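Local coordinates for protein SAP-like pentraxin (Limulus polyphemus, PDB 3FLP) that binds two calcium ions per subunit and probably recognises sugar ligands as an invertebrate pentraxin lectin that assembles into doubly stacked heptamers, at the interface of chains A and B. Residues are numbered along the deposited sequence; one frame, centred on the assembly and turned at random. Chains: chain A/B, SAP-like pentraxin.

The interface of chains A and B. Residues chain A 203-206; chain B 203-206.
A:Ala203 and B:Ala203 meet methyl to methyl across a local two-fold axis, CB to CB at 3.7 Å, at one end of a small patch between two subunits of the pentraxin fold. Pairing of subunits through such two-fold contacts would fit the double stacking of the heptameric rings. In each chain the residues involved are the end of strand 201-204 and the tight turn that leads into strand 207-211, a hairpin turn in which Asp205 and Gly206 both have positive phi. The two turns face each other, and each sends the side chain of its Asp204 towards the turn of the other subunit. In A:Asp204, CG swings roughly opposite the residue's own amide nitrogen (chi1 -150°), and B:Asp204 does the same, which brings each carboxylate over the start of its own turn and up to the partner. A:Asp205 N donates to A:Asp204 OD1 at 2.6 Å, reaching the oxygen on its anti side but 32° out of the carboxylate plane, while the twin bond from B:Asp205 N uses the anti lone pair of B:Asp204 OD1. These short, bent bonds probably help hold each carboxylate against its own turn. Across the interface, A:Asp204 OD1 also lies 3.1 Å from B:Asp205 N, but that N-H is not aimed at it, so the approach is not a hydrogen bond. Acidic groups gather here: A:Asp204 OD1 and B:Asp204 OD1, both acceptors, are 3.5 Å apart almost on the two-fold axis, and A:Asp204 OD1 is 4.3 Å from B:Asp205 OD1. This proximity could raise the proton affinity of the carboxylates, although the nearby backbone amides may partly offset it. The two Asp204 carboxylate planes stand nearly perpendicular, at about 78°, with their OD1 atoms pointing towards each other. Rotated slightly differently about CB-CG, they offer different oxygens to the partner's glycine amide: B:Asp204 OD2 comes within 3.4 Å of A:Gly206 N, and A:Asp204 OD1 within 3.5 Å of B:Gly206 N, neither approach being established as a hydrogen bond.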
# COMPACT_ATOMS: atom_id res chain seq x y z
N ALA A 203 -24.75 8.31 -39.15
CA ALA A 203 -25.96 8.73 -38.44
C ALA A 203 -26.73 9.58 -39.44
O ALA A 203 -26.16 10.49 -40.05
CB ALA A 203 -25.61 9.53 -37.21
N ASP A 204 -28.02 9.31 -39.62
CA ASP A 204 -28.78 10.10 -40.59
C ASP A 204 -30.23 10.32 -40.21
O ASP A 204 -30.79 9.64 -39.35
CB ASP A 204 -28.72 9.42 -41.96
CG ASP A 204 -28.80 10.42 -43.11
OD1 ASP A 204 -29.16 11.60 -42.86
OD2 ASP A 204 -28.52 10.03 -44.26
N ASP A 205 -30.83 11.30 -40.87
CA ASP A 205 -32.23 11.67 -40.67
C ASP A 205 -32.64 12.06 -39.25
O ASP A 205 -33.65 11.60 -38.74
CB ASP A 205 -33.16 10.57 -41.21
CG ASP A 205 -33.28 10.58 -42.75
OD1 ASP A 205 -32.91 11.60 -43.38
OD2 ASP A 205 -33.76 9.58 -43.33
N GLY A 206 -31.83 12.90 -38.62
CA GLY A 206 -32.16 13.39 -37.30
C GLY A 206 -32.07 12.54 -36.05
O GLY A 206 -32.85 12.76 -35.12
N ALA B 203 -27.67 14.60 -35.21
CA ALA B 203 -26.69 14.27 -36.25
C ALA B 203 -27.52 14.12 -37.52
O ALA B 203 -28.52 13.41 -37.52
CB ALA B 203 -25.98 12.97 -35.92
N ASP B 204 -27.11 14.76 -38.61
CA ASP B 204 -27.89 14.67 -39.83
C ASP B 204 -27.07 14.70 -41.12
O ASP B 204 -25.91 15.14 -41.13
CB ASP B 204 -28.90 15.81 -39.86
CG ASP B 204 -30.20 15.42 -40.53
OD1 ASP B 204 -30.15 14.65 -41.52
OD2 ASP B 204 -31.26 15.89 -40.08
N ASP B 205 -27.69 14.24 -42.20
CA ASP B 205 -27.08 14.21 -43.52
C ASP B 205 -25.78 13.44 -43.66
O ASP B 205 -24.81 13.92 -44.25
CB ASP B 205 -26.89 15.65 -44.04
CG ASP B 205 -28.18 16.25 -44.58
OD1 ASP B 205 -29.23 15.57 -44.52
OD2 ASP B 205 -28.15 17.40 -45.08
N GLY B 206 -25.75 12.24 -43.10
CA GLY B 206 -24.59 11.38 -43.23
C GLY B 206 -23.29 11.64 -42.49
O GLY B 206 -22.22 11.31 -43.02